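EcmrR transcriptional regulator (Escherichia coli, PDB 6WL5) probably senses cationic multidrug compounds through this C-terminal GyrI-like domain and activates transcription as a MerR family regulator. Local coordinates at residues 21-26 against 30-35; 42-47 against 87-92; 114-119 against 150-155. All coordinates share one frame; numbering follows the deposited sequence.

Interaction 1 of 3, residues 21-26 against 30-35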
ATOM      1  N   PHE A  21     -11.637   5.144   1.099  1.00 22.15           N
ATOM      2  CA  PHE A  21     -11.882   6.574   1.217  1.00 22.93           C
ATOM      3  C   PHE A  21     -11.719   7.242  -0.150  1.00 20.59           C
ATOM      4  O   PHE A  21     -10.905   6.809  -0.960  1.00 20.17           O
ATOM      5  CB  PHE A  21     -10.828   7.315   2.079  1.00 25.49           C
ATOM      6  CG  PHE A  21     -10.608   6.784   3.452  1.00 26.34           C
ATOM      7  CD1 PHE A  21     -11.344   7.289   4.505  1.00 28.89           C
ATOM      8  CD2 PHE A  21      -9.591   5.882   3.720  1.00 26.02           C
ATOM      9  CE1 PHE A  21     -11.134   6.858   5.799  1.00 29.10           C
ATOM     10  CE2 PHE A  21      -9.356   5.465   5.027  1.00 25.69           C
ATOM     11  CZ  PHE A  21     -10.140   5.940   6.057  1.00 27.33           C
ATOM     12  N   ILE A  22     -12.423   8.354  -0.362  1.00 21.58           N
ATOM     13  CA  ILE A  22     -12.050   9.363  -1.351  1.00 21.62           C
ATOM     14  C   ILE A  22     -11.358  10.495  -0.598  1.00 19.68           C
ATOM     15  O   ILE A  22     -11.992  11.161   0.238  1.00 22.79           O
ATOM     16  CB  ILE A  22     -13.276   9.939  -2.079  1.00 24.24           C
ATOM     17  CG1 ILE A  22     -14.134   8.864  -2.735  1.00 28.74           C
ATOM     18  CG2 ILE A  22     -12.828  10.963  -3.117  1.00 26.89           C
ATOM     19  CD1 ILE A  22     -13.357   8.065  -3.753  1.00 28.61           C
ATOM     20  N   VAL A  23     -10.094  10.761  -0.926  1.00 20.28           N
ATOM     21  CA  VAL A  23      -9.306  11.713  -0.148  1.00 19.67           C
ATOM     22  C   VAL A  23      -8.892  12.947  -0.946  1.00 19.28           C
ATOM     23  O   VAL A  23      -8.560  12.847  -2.140  1.00 19.72           O
ATOM     24  CB  VAL A  23      -8.078  11.038   0.498  1.00 18.77           C
ATOM     25  CG1 VAL A  23      -8.520   9.956   1.456  1.00 20.95           C
ATOM     26  CG2 VAL A  23      -7.116  10.510  -0.571  1.00 19.74           C
ATOM     27  N   PRO A  24      -8.894  14.137  -0.323  1.00 19.39           N
ATOM     28  CA  PRO A  24      -8.515  15.334  -1.077  1.00 20.12           C
ATOM     29  C   PRO A  24      -7.086  15.312  -1.570  1.00 18.65           C
ATOM     30  O   PRO A  24      -6.790  15.857  -2.641  1.00 20.95           O
ATOM     31  CB  PRO A  24      -8.743  16.484  -0.083  1.00 23.88           C
ATOM     32  CG  PRO A  24      -9.555  15.950   0.995  1.00 25.03           C
ATOM     33  CD  PRO A  24      -9.512  14.472   0.974  1.00 19.74           C
ATOM     34  N   ASP A  25      -6.189  14.762  -0.766  1.00 18.70           N
ATOM     35  CA  ASP A  25      -4.760  14.711  -1.038  1.00 18.45           C
ATOM     36  C   ASP A  25      -4.137  13.716  -0.057  1.00 15.06           C
ATOM     37  O   ASP A  25      -4.794  13.185   0.846  1.00 16.85           O
ATOM     38  CB  ASP A  25      -4.119  16.098  -0.967  1.00 18.90           C
ATOM     39  CG  ASP A  25      -4.424  16.820   0.327  1.00 19.55           C
ATOM     40  OD1 ASP A  25      -4.406  16.231   1.434  1.00 18.81           O
ATOM     41  OD2 ASP A  25      -4.740  18.027   0.226  1.00 29.20           O
ATOM     42  N   PHE A  26      -2.857  13.468  -0.246  1.00 17.03           N
ATOM     43  CA  PHE A  26      -2.159  12.459   0.556  1.00 15.46           C
ATOM     44  C   PHE A  26      -2.060  12.850   2.034  1.00 14.53           C
ATOM     45  O   PHE A  26      -2.251  12.004   2.914  1.00 14.60           O
ATOM     46  CB  PHE A  26      -0.766  12.295  -0.024  1.00 16.26           C
ATOM     47  CG  PHE A  26       0.058  11.213   0.624  1.00 14.76           C
ATOM     48  CD1 PHE A  26      -0.043   9.894   0.224  1.00 16.09           C
ATOM     49  CD2 PHE A  26       0.971  11.514   1.642  1.00 15.24           C
ATOM     50  CE1 PHE A  26       0.736   8.909   0.833  1.00 17.12           C
ATOM     51  CE2 PHE A  26       1.758  10.541   2.208  1.00 16.50           C
ATOM     52  CZ  PHE A  26       1.641   9.250   1.810  1.00 19.16           C
ATOM     53  N   ILE A  30      -3.455  10.475   5.142  1.00 16.50           N
ATOM     54  CA  ILE A  30      -2.699   9.779   6.168  1.00 17.61           C
ATOM     55  C   ILE A  30      -3.155  10.142   7.587  1.00 18.72           C
ATOM     56  O   ILE A  30      -3.016   9.319   8.494  1.00 18.28           O
ATOM     57  CB  ILE A  30      -1.176   9.865   5.981  1.00 18.09           C
ATOM     58  CG1 ILE A  30      -0.720  11.303   6.190  1.00 17.11           C
ATOM     59  CG2 ILE A  30      -0.759   9.302   4.598  1.00 18.71           C
ATOM     60  CD1 ILE A  30       0.756  11.481   5.912  1.00 20.16           C
ATOM     61  N   LYS A  31      -3.739  11.329   7.791  1.00 17.62           N
ATOM     62  CA  LYS A  31      -4.323  11.677   9.090  1.00 19.62           C
ATOM     63  C   LYS A  31      -5.485  10.769   9.467  1.00 17.52           C
ATOM     64  O   LYS A  31      -5.806  10.637  10.668  1.00 20.84           O
ATOM     65  CB  LYS A  31      -4.773  13.149   9.088  1.00 20.98           C
ATOM     66  CG  LYS A  31      -3.633  14.121   9.172  1.00 22.90           C
ATOM     67  CD  LYS A  31      -4.065  15.554   9.248  1.00 25.82           C
ATOM     68  CE  LYS A  31      -4.654  16.000   7.962  1.00 30.18           C
ATOM     69  NZ  LYS A  31      -5.009  17.456   8.040  1.00 37.16           N
ATOM     70  N   LEU A  32      -6.131  10.150   8.475  1.00 18.90           N
ATOM     71  CA  LEU A  32      -7.213   9.199   8.684  1.00 20.33           C
ATOM     72  C   LEU A  32      -6.717   7.811   9.061  1.00 19.83           C
ATOM     73  O   LEU A  32      -7.522   6.971   9.462  1.00 22.64           O
ATOM     74  CB  LEU A  32      -8.075   9.131   7.413  1.00 22.26           C
ATOM     75  CG  LEU A  32      -8.698  10.447   6.932  1.00 26.18           C
ATOM     76  CD1 LEU A  32      -9.365  10.189   5.563  1.00 27.87           C
ATOM     77  CD2 LEU A  32      -9.688  11.061   7.929  1.00 29.73           C
ATOM     78  N   ILE A  33      -5.417   7.554   9.016  1.00 18.40           N
ATOM     79  CA  ILE A  33      -4.938   6.183   9.182  1.00 19.33           C
ATOM     80  C   ILE A  33      -4.832   5.751  10.642  1.00 20.82           C
ATOM     81  O   ILE A  33      -5.296   4.658  10.978  1.00 22.90           O
ATOM     82  CB  ILE A  33      -3.640   5.945   8.399  1.00 19.38           C
ATOM     83  CG1 ILE A  33      -3.931   5.872   6.882  1.00 20.05           C
ATOM     84  CG2 ILE A  33      -2.958   4.644   8.867  1.00 21.49           C
ATOM     85  CD1 ILE A  33      -2.708   5.974   5.984  1.00 20.54           C
ATOM     86  N   PRO A  34      -4.246   6.534  11.539  1.00 19.94           N
ATOM     87  CA  PRO A  34      -4.073   6.057  12.919  1.00 19.92           C
ATOM     88  C   PRO A  34      -5.369   5.565  13.546  1.00 19.99           C
ATOM     89  O   PRO A  34      -5.326   4.566  14.269  1.00 22.84           O
ATOM     90  CB  PRO A  34      -3.481   7.275  13.644  1.00 20.74           C
ATOM     91  CG  PRO A  34      -2.699   7.959  12.564  1.00 19.08           C
ATOM     92  CD  PRO A  34      -3.567   7.820  11.310  1.00 19.98           C
ATOM     93  N   PRO A  35      -6.512   6.255  13.380  1.00 20.97           N
ATOM     94  CA  PRO A  35      -7.741   5.777  14.037  1.00 24.99           C
ATOM     95  C   PRO A  35      -8.179   4.379  13.626  1.00 24.46           C
ATOM     96  O   PRO A  35      -8.915   3.714  14.373  1.00 28.71           O
ATOM     97  CB  PRO A  35      -8.789   6.820  13.616  1.00 27.95           C
ATOM     98  CG  PRO A  35      -8.007   8.086  13.409  1.00 24.91           C
ATOM     99  CD  PRO A  35      -6.686   7.622  12.826  1.00 20.87           C
TER
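L32, just past helix 26-31, lies over one face of the F21 ring at the end of strand 7-23 in the GyrI-like domain. The link is a tight strand-to-helix connection, with only three residues between the two segments. The closely packed part has two CH-pi contacts. In the first, CD1 of L32 stands 4.0 Å from the centroid of the F21 ring and 26° off its normal. It is shifted toward the rim, so it lies nearest CD1 of F21, at 3.7 Å. The same methyl comes within 4.2 Å of CG1 of V23, the buried residue of the group. Strand 69-77 lines V23 through M69 and V71.

In the second, CG2 of I30 sits over one face of the F26 ring, 3.9 Å from the centroid. F26 has CG anti to its backbone N (chi1 -176°), which brings the ring next to CG2 of I30. One helical turn sets this spacing: N of I30 donates to O of F26 at 3.0 Å.

The other side is loose. I22 points away from the helix, and P24 and K31 are exposed and touch nothing across the contact. NZ of K31 stays 6.7 Å from OD1 of D25, too far for a salt bridge. D25 is the N-cap of helix 26-31: its side chain caps a backbone N in the first turn, and OD1 also bonds to OG of S28.

F26 and I30 border bound cetyl-trimethyl-ammonium, and the F26 ring also meets Y106. I30 closes on F26 with a second carbon, its CD1 lying 4.0 Å from CE2 of the ring.

Interaction 2 of 3, residues 42-47 against 87-92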
ATOM      1  N   LYS A  42      -9.579  -2.360  19.226  1.00 40.81           N
ATOM      2  CA  LYS A  42     -10.499  -2.311  20.361  1.00 43.79           C
ATOM      3  C   LYS A  42     -11.641  -3.305  20.190  1.00 43.51           C
ATOM      4  O   LYS A  42     -12.091  -3.921  21.166  1.00 44.96           O
ATOM      5  CB  LYS A  42     -11.090  -0.910  20.493  1.00 43.47           C
ATOM      6  CG  LYS A  42     -10.167   0.141  21.045  1.00 48.67           C
ATOM      7  CD  LYS A  42     -10.978   1.385  21.404  1.00 53.47           C
ATOM      8  CE  LYS A  42     -10.125   2.650  21.368  1.00 54.31           C
ATOM      9  NZ  LYS A  42     -10.266   3.331  20.055  1.00 56.25           N
ATOM     10  N   ALA A  43     -12.150  -3.443  18.963  1.00 42.81           N
ATOM     11  CA  ALA A  43     -13.321  -4.276  18.703  1.00 42.01           C
ATOM     12  C   ALA A  43     -12.995  -5.753  18.541  1.00 43.71           C
ATOM     13  O   ALA A  43     -13.917  -6.578  18.544  1.00 44.04           O
ATOM     14  CB  ALA A  43     -14.044  -3.802  17.438  1.00 42.67           C
ATOM     15  N   ASN A  44     -11.728  -6.118  18.391  1.00 42.17           N
ATOM     16  CA  ASN A  44     -11.328  -7.503  18.153  1.00 41.13           C
ATOM     17  C   ASN A  44     -10.121  -7.801  19.021  1.00 43.44           C
ATOM     18  O   ASN A  44      -8.991  -7.879  18.530  1.00 44.21           O
ATOM     19  CB  ASN A  44     -10.984  -7.733  16.677  1.00 39.95           C
ATOM     20  CG  ASN A  44     -12.202  -7.671  15.783  1.00 40.40           C
ATOM     21  OD1 ASN A  44     -12.977  -8.611  15.697  1.00 42.72           O
ATOM     22  ND2 ASN A  44     -12.375  -6.536  15.114  1.00 37.81           N
ATOM     23  N   PRO A  45     -10.317  -7.954  20.329  1.00 47.31           N
ATOM     24  CA  PRO A  45      -9.212  -8.415  21.182  1.00 47.30           C
ATOM     25  C   PRO A  45      -8.609  -9.679  20.593  1.00 46.65           C
ATOM     26  O   PRO A  45      -9.311 -10.518  20.019  1.00 50.60           O
ATOM     27  CB  PRO A  45      -9.884  -8.691  22.536  1.00 48.20           C
ATOM     28  CG  PRO A  45     -11.178  -7.948  22.521  1.00 49.34           C
ATOM     29  CD  PRO A  45     -11.573  -7.739  21.068  1.00 48.22           C
ATOM     30  N   GLY A  46      -7.295  -9.804  20.711  1.00 43.54           N
ATOM     31  CA  GLY A  46      -6.608 -10.951  20.165  1.00 41.93           C
ATOM     32  C   GLY A  46      -6.258 -10.856  18.698  1.00 40.14           C
ATOM     33  O   GLY A  46      -5.493 -11.692  18.208  1.00 42.32           O
ATOM     34  N   LEU A  47      -6.791  -9.881  17.971  1.00 37.80           N
ATOM     35  CA  LEU A  47      -6.359  -9.683  16.594  1.00 35.23           C
ATOM     36  C   LEU A  47      -4.852  -9.446  16.568  1.00 35.43           C
ATOM     37  O   LEU A  47      -4.315  -8.673  17.368  1.00 34.92           O
ATOM     38  CB  LEU A  47      -7.094  -8.495  15.990  1.00 38.46           C
ATOM     39  CG  LEU A  47      -6.827  -8.256  14.499  1.00 35.75           C
ATOM     40  CD1 LEU A  47      -7.396  -9.421  13.663  1.00 41.64           C
ATOM     41  CD2 LEU A  47      -7.433  -6.932  14.079  1.00 34.06           C
ATOM     42  N   ILE A  87     -14.779  -0.306   8.715  1.00 31.05           N
ATOM     43  CA  ILE A  87     -13.544  -1.082   8.720  1.00 28.68           C
ATOM     44  C   ILE A  87     -13.913  -2.533   8.454  1.00 30.85           C
ATOM     45  O   ILE A  87     -14.635  -3.162   9.241  1.00 33.13           O
ATOM     46  CB  ILE A  87     -12.774  -0.942  10.036  1.00 30.35           C
ATOM     47  CG1 ILE A  87     -12.492   0.529  10.323  1.00 33.58           C
ATOM     48  CG2 ILE A  87     -11.438  -1.700   9.923  1.00 31.66           C
ATOM     49  CD1 ILE A  87     -11.777   0.745  11.607  1.00 34.62           C
ATOM     50  N   ILE A  88     -13.404  -3.076   7.362  1.00 29.96           N
ATOM     51  CA  ILE A  88     -13.838  -4.385   6.901  1.00 28.72           C
ATOM     52  C   ILE A  88     -12.648  -5.327   6.711  1.00 28.12           C
ATOM     53  O   ILE A  88     -11.556  -4.913   6.303  1.00 27.17           O
ATOM     54  CB  ILE A  88     -14.705  -4.267   5.623  1.00 34.76           C
ATOM     55  CG1 ILE A  88     -13.840  -3.786   4.481  1.00 37.57           C
ATOM     56  CG2 ILE A  88     -15.911  -3.336   5.832  1.00 34.40           C
ATOM     57  CD1 ILE A  88     -13.317  -4.933   3.686  1.00 40.87           C
ATOM     58  N   PHE A  89     -12.865  -6.591   7.043  1.00 27.33           N
ATOM     59  CA  PHE A  89     -11.911  -7.653   6.766  1.00 26.80           C
ATOM     60  C   PHE A  89     -12.188  -8.249   5.384  1.00 29.16           C
ATOM     61  O   PHE A  89     -13.340  -8.468   4.995  1.00 29.01           O
ATOM     62  CB  PHE A  89     -12.016  -8.718   7.857  1.00 28.41           C
ATOM     63  CG  PHE A  89     -11.485  -8.260   9.181  1.00 27.97           C
ATOM     64  CD1 PHE A  89     -12.283  -7.531  10.047  1.00 27.59           C
ATOM     65  CD2 PHE A  89     -10.187  -8.546   9.552  1.00 28.47           C
ATOM     66  CE1 PHE A  89     -11.790  -7.081  11.275  1.00 29.08           C
ATOM     67  CE2 PHE A  89      -9.684  -8.117  10.777  1.00 28.68           C
ATOM     68  CZ  PHE A  89     -10.492  -7.390  11.643  1.00 29.63           C
ATOM     69  N   GLN A  90     -11.120  -8.458   4.624  1.00 26.78           N
ATOM     70  CA  GLN A  90     -11.216  -9.025   3.290  1.00 25.46           C
ATOM     71  C   GLN A  90      -9.907  -9.732   2.953  1.00 25.78           C
ATOM     72  O   GLN A  90      -8.872  -9.523   3.592  1.00 26.76           O
ATOM     73  CB  GLN A  90     -11.572  -7.942   2.262  1.00 27.97           C
ATOM     74  CG  GLN A  90     -10.499  -6.902   2.079  1.00 25.63           C
ATOM     75  CD  GLN A  90     -10.852  -5.876   1.019  1.00 23.81           C
ATOM     76  OE1 GLN A  90     -11.031  -6.205  -0.174  1.00 27.95           O
ATOM     77  NE2 GLN A  90     -10.916  -4.626   1.429  1.00 24.86           N
ATOM     78  N   VAL A  91      -9.974 -10.617   1.967  1.00 28.56           N
ATOM     79  CA  VAL A  91      -8.785 -11.272   1.435  1.00 28.92           C
ATOM     80  C   VAL A  91      -8.315 -10.474   0.229  1.00 26.98           C
ATOM     81  O   VAL A  91      -9.086 -10.245  -0.706  1.00 27.02           O
ATOM     82  CB  VAL A  91      -9.088 -12.724   1.034  1.00 31.89           C
ATOM     83  CG1 VAL A  91      -7.872 -13.343   0.335  1.00 33.22           C
ATOM     84  CG2 VAL A  91      -9.535 -13.545   2.247  1.00 33.67           C
ATOM     85  N   ILE A  92      -7.057 -10.045   0.244  1.00 24.03           N
ATOM     86  CA  ILE A  92      -6.458  -9.333  -0.878  1.00 23.04           C
ATOM     87  C   ILE A  92      -5.739 -10.370  -1.743  1.00 22.91           C
ATOM     88  O   ILE A  92      -4.858 -11.078  -1.229  1.00 24.20           O
ATOM     89  CB  ILE A  92      -5.492  -8.246  -0.393  1.00 23.09           C
ATOM     90  CG1 ILE A  92      -6.196  -7.209   0.508  1.00 22.41           C
ATOM     91  CG2 ILE A  92      -4.846  -7.541  -1.584  1.00 23.00           C
ATOM     92  CD1 ILE A  92      -7.382  -6.510  -0.106  1.00 22.30           C
TER
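F89 has CG anti to its carbonyl carbon (chi1 -71°), and L47 has CG anti to its backbone N (chi1 -175°). These torsions send the two side chains toward each other from opposite directions. The L47 methyls meet the outer end of the F89 ring. CD1 of L47 is 3.9 Å from CE2 of F89. CD2 of L47 lies in the ring plane at the edge, 3.9 Å from CZ of F89.

N44 comes to the same end of the ring. Its ND2 is near the ring plane, 3.9 Å from CE1 of F89, and the amide stands 80° from the ring. N44 and CD2 of L47 thus meet the ring at its edge; no hydrogen bond crosses between the segments.

The amide is used elsewhere. ND2 of N44 bonds to O of V40, and OD1 accepts from N of K82. These bonds join the end of helix 34-43 to the loop before strand 88-103 and fix how the amide is turned.

Residues 44-47 form a type II beta turn, closed by N of L47 to O of N44 at 3.0 Å. G46 has a positive phi, where a side chain would press on the carbonyl of P45. The turn holds N44 and L47 side by side against F89.

F89 projects from the sheet against V40 near the end of helix 34-43, with Y17 and V77 of other strands and F80 of a loop beside it. The chemistry is mixed: leucine methyls give apolar packing, while the buried amide reaches the ring with its polar atoms already bonded to backbone groups.

Interaction 3 of 3, residues 114-119 against 150-155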
ATOM      1  N   ILE A 114       6.228   7.078 -11.511  1.00 15.17           N
ATOM      2  CA  ILE A 114       6.736   7.416 -12.838  1.00 16.55           C
ATOM      3  C   ILE A 114       7.662   6.322 -13.323  1.00 14.46           C
ATOM      4  O   ILE A 114       7.532   5.808 -14.451  1.00 15.92           O
ATOM      5  CB  ILE A 114       7.445   8.783 -12.770  1.00 16.50           C
ATOM      6  CG1 ILE A 114       6.440   9.927 -12.596  1.00 17.02           C
ATOM      7  CG2 ILE A 114       8.274   8.998 -14.028  1.00 18.63           C
ATOM      8  CD1 ILE A 114       7.120  11.251 -12.302  1.00 19.70           C
ATOM      9  N   TYR A 115       8.605   5.952 -12.478  1.00 16.35           N
ATOM     10  CA  TYR A 115       9.574   4.938 -12.835  1.00 17.13           C
ATOM     11  C   TYR A 115       8.937   3.608 -13.176  1.00 15.53           C
ATOM     12  O   TYR A 115       9.294   3.004 -14.163  1.00 16.54           O
ATOM     13  CB  TYR A 115      10.550   4.724 -11.680  1.00 17.62           C
ATOM     14  CG  TYR A 115      11.749   3.898 -12.044  1.00 22.63           C
ATOM     15  CD1 TYR A 115      11.762   2.534 -11.873  1.00 20.24           C
ATOM     16  CD2 TYR A 115      12.857   4.504 -12.538  1.00 25.23           C
ATOM     17  CE1 TYR A 115      12.881   1.795 -12.221  1.00 24.66           C
ATOM     18  CE2 TYR A 115      13.964   3.796 -12.868  1.00 26.76           C
ATOM     19  CZ  TYR A 115      13.968   2.449 -12.709  1.00 23.45           C
ATOM     20  OH  TYR A 115      15.130   1.817 -13.045  1.00 28.50           O
ATOM     21  N   LEU A 116       7.982   3.168 -12.374  1.00 15.67           N
ATOM     22  CA  LEU A 116       7.360   1.866 -12.630  1.00 15.91           C
ATOM     23  C   LEU A 116       6.467   1.905 -13.865  1.00 17.35           C
ATOM     24  O   LEU A 116       6.424   0.933 -14.619  1.00 19.47           O
ATOM     25  CB  LEU A 116       6.580   1.373 -11.407  1.00 16.03           C
ATOM     26  CG  LEU A 116       7.437   0.773 -10.291  1.00 15.26           C
ATOM     27  CD1 LEU A 116       6.537   0.462  -9.119  1.00 18.81           C
ATOM     28  CD2 LEU A 116       8.152  -0.472 -10.788  1.00 16.63           C
ATOM     29  N   MET A 117       5.730   3.017 -14.078  0.64 17.73           N
ATOM     30  CA  MET A 117       4.934   3.161 -15.303  0.64 18.30           C
ATOM     31  C   MET A 117       5.828   3.007 -16.533  0.64 17.50           C
ATOM     32  O   MET A 117       5.470   2.302 -17.486  0.64 20.03           O
ATOM     33  CB  MET A 117       4.187   4.522 -15.345  0.64 18.73           C
ATOM     34  CG  MET A 117       2.885   4.622 -14.473  0.64 18.97           C
ATOM     35  SD  MET A 117       1.843   6.151 -14.487  0.64 20.03           S
ATOM     36  CE  MET A 117       2.692   7.188 -13.288  0.64 19.30           C
ATOM     37  N   GLN A 118       7.014   3.630 -16.513  1.00 16.32           N
ATOM     38  CA  GLN A 118       7.949   3.540 -17.635  1.00 17.80           C
ATOM     39  C   GLN A 118       8.517   2.131 -17.774  1.00 18.22           C
ATOM     40  O   GLN A 118       8.630   1.609 -18.899  1.00 20.08           O
ATOM     41  CB  GLN A 118       9.072   4.553 -17.468  1.00 19.09           C
ATOM     42  CG  GLN A 118      10.024   4.690 -18.618  1.00 20.18           C
ATOM     43  CD  GLN A 118       9.392   5.358 -19.829  1.00 20.95           C
ATOM     44  OE1 GLN A 118       8.859   6.472 -19.730  1.00 22.49           O
ATOM     45  NE2 GLN A 118       9.419   4.677 -20.969  1.00 25.10           N
ATOM     46  N   TRP A 119       8.846   1.499 -16.650  1.00 17.24           N
ATOM     47  CA  TRP A 119       9.387   0.149 -16.691  1.00 17.39           C
ATOM     48  C   TRP A 119       8.398  -0.801 -17.336  1.00 18.62           C
ATOM     49  O   TRP A 119       8.772  -1.653 -18.146  1.00 19.97           O
ATOM     50  CB  TRP A 119       9.712  -0.306 -15.264  1.00 18.11           C
ATOM     51  CG  TRP A 119      10.452  -1.636 -15.239  1.00 18.00           C
ATOM     52  CD1 TRP A 119      11.797  -1.810 -15.139  1.00 19.10           C
ATOM     53  CD2 TRP A 119       9.881  -2.948 -15.312  1.00 18.82           C
ATOM     54  NE1 TRP A 119      12.109  -3.149 -15.160  1.00 20.27           N
ATOM     55  CE2 TRP A 119      10.950  -3.869 -15.267  1.00 18.23           C
ATOM     56  CE3 TRP A 119       8.569  -3.435 -15.451  1.00 19.32           C
ATOM     57  CZ2 TRP A 119      10.753  -5.246 -15.342  1.00 21.69           C
ATOM     58  CZ3 TRP A 119       8.367  -4.789 -15.490  1.00 20.39           C
ATOM     59  CH2 TRP A 119       9.462  -5.688 -15.453  1.00 20.99           C
ATOM     60  N   THR A 150       9.489   2.643   1.593  1.00 13.60           N
ATOM     61  CA  THR A 150       8.141   2.371   1.111  1.00 12.78           C
ATOM     62  C   THR A 150       8.299   1.618  -0.189  1.00 14.41           C
ATOM     63  O   THR A 150       9.000   2.082  -1.099  1.00 18.16           O
ATOM     64  CB  THR A 150       7.411   3.698   0.865  1.00 14.21           C
ATOM     65  OG1 THR A 150       7.516   4.555   2.018  1.00 13.93           O
ATOM     66  CG2 THR A 150       5.943   3.523   0.571  1.00 15.01           C
ATOM     67  N   GLU A 151       7.655   0.465  -0.290  0.54 14.55           N
ATOM     68  CA  GLU A 151       7.739  -0.318  -1.504  0.54 13.58           C
ATOM     69  C   GLU A 151       6.510  -0.083  -2.362  0.54 14.89           C
ATOM     70  O   GLU A 151       5.376  -0.226  -1.887  0.54 13.45           O
ATOM     71  CB  GLU A 151       7.928  -1.813  -1.232  0.54 13.83           C
ATOM     72  CG  GLU A 151       8.087  -2.601  -2.526  0.54 14.45           C
ATOM     73  CD  GLU A 151       8.586  -4.009  -2.333  0.54 16.84           C
ATOM     74  OE1 GLU A 151       9.812  -4.208  -2.133  0.54 19.94           O
ATOM     75  OE2 GLU A 151       7.744  -4.926  -2.389  0.54 19.12           O
ATOM     76  N   ILE A 152       6.741   0.289  -3.614  1.00 14.34           N
ATOM     77  CA  ILE A 152       5.654   0.501  -4.586  1.00 14.38           C
ATOM     78  C   ILE A 152       5.544  -0.753  -5.445  1.00 15.67           C
ATOM     79  O   ILE A 152       6.548  -1.217  -5.987  1.00 15.67           O
ATOM     80  CB  ILE A 152       5.863   1.760  -5.449  1.00 15.00           C
ATOM     81  CG1 ILE A 152       6.153   3.011  -4.602  1.00 15.64           C
ATOM     82  CG2 ILE A 152       4.612   1.973  -6.315  1.00 15.63           C
ATOM     83  CD1 ILE A 152       5.189   3.246  -3.448  1.00 17.06           C
ATOM     84  N   GLN A 153       4.339  -1.314  -5.528  1.00 14.39           N
ATOM     85  CA  GLN A 153       4.098  -2.618  -6.162  1.00 13.67           C
ATOM     86  C   GLN A 153       3.038  -2.470  -7.247  1.00 14.46           C
ATOM     87  O   GLN A 153       1.881  -2.193  -6.952  1.00 15.31           O
ATOM     88  CB  GLN A 153       3.647  -3.647  -5.112  1.00 16.84           C
ATOM     89  CG  GLN A 153       4.492  -3.615  -3.815  1.00 15.32           C
ATOM     90  CD  GLN A 153       3.977  -4.553  -2.744  1.00 16.15           C
ATOM     91  OE1 GLN A 153       2.764  -4.660  -2.513  1.00 16.77           O
ATOM     92  NE2 GLN A 153       4.904  -5.175  -2.017  1.00 18.47           N
ATOM     93  N   PHE A 154       3.426  -2.701  -8.503  1.00 15.88           N
ATOM     94  CA  PHE A 154       2.498  -2.676  -9.633  1.00 15.30           C
ATOM     95  C   PHE A 154       2.098  -4.097 -10.014  1.00 15.73           C
ATOM     96  O   PHE A 154       2.963  -4.875 -10.477  1.00 16.68           O
ATOM     97  CB  PHE A 154       3.169  -2.004 -10.837  1.00 16.24           C
ATOM     98  CG  PHE A 154       3.052  -0.494 -10.879  1.00 15.73           C
ATOM     99  CD1 PHE A 154       2.914   0.276  -9.730  1.00 16.64           C
ATOM    100  CD2 PHE A 154       3.078   0.155 -12.087  1.00 16.67           C
ATOM    101  CE1 PHE A 154       2.824   1.653  -9.800  1.00 17.16           C
ATOM    102  CE2 PHE A 154       2.963   1.530 -12.160  1.00 16.39           C
ATOM    103  CZ  PHE A 154       2.834   2.280 -11.012  1.00 17.75           C
ATOM    104  N   PRO A 155       0.834  -4.486  -9.849  1.00 18.46           N
ATOM    105  CA  PRO A 155       0.389  -5.805 -10.339  1.00 18.37           C
ATOM    106  C   PRO A 155       0.482  -5.848 -11.854  1.00 17.95           C
ATOM    107  O   PRO A 155      -0.061  -4.984 -12.536  1.00 19.20           O
ATOM    108  CB  PRO A 155      -1.067  -5.893  -9.853  1.00 19.60           C
ATOM    109  CG  PRO A 155      -1.187  -4.826  -8.765  1.00 19.97           C
ATOM    110  CD  PRO A 155      -0.270  -3.725  -9.244  1.00 17.77           C
TER
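Helix 109-123 packs on the antiparallel sheet of the GyrI-like domain here, and L116 meets F154 of strand 149-158. The helix and strand segments run 31° apart, with axes 9.6 Å from each other at closest approach.

CB of L116 sits over the centre of the F154 ring. It is 3.7 Å from the centroid and only 11° off the ring normal, a CH-pi contact. CD1 of L116 reaches farther across the same ring and lies 3.7 Å from CD1 of F154. L116 has CG anti to its carbonyl carbon (chi1 -78°), and the extended branch beyond it carries CD1 on toward I152. There CD1 is 3.7 Å from CG2 of I152 and 3.6 Å from the backbone O of I152. L116 thus bridges two residues on one side of the strand. V100 of the neighbouring strand touches L116 as well.

M117 meets a different part of the ring. Its backbone N is 3.7 Å from CE2 of F154. In the conformer given, CG of M117 lies in the ring plane at the edge, 3.9 Å from the same CE2 of F154. Replacing F154 by alanine would probably lose the face that CB and CD1 of L116 pack on and open a gap between helix and strand.

M117 touches bound cetyl-trimethyl-ammonium and belongs to its pocket, together with Y113 and L109 of the same helix. Such helix-on-sheet packing beside a ligand pocket fits the GyrI-like small molecule binding fold.

How the interactions relate
All three contacts reach the same antiparallel sheet. The segments of interactions 1 and 2 both include part of helix 34-43. Their centres are 19 Å apart and their nearest atoms about 5 Å, without touching. Interaction 3 lies on the other side of the chain's centre from interaction 2, 28 Å away between centres. Interactions 1 and 3 are 21 Å apart between centres. Both border bound cetyl-trimethyl-ammonium, with the side chains of F26 and M117 each about 4 Å from a ligand molecule. Interaction 2 stands back from the ligand, the side chain of L47 being about 12 Å from it.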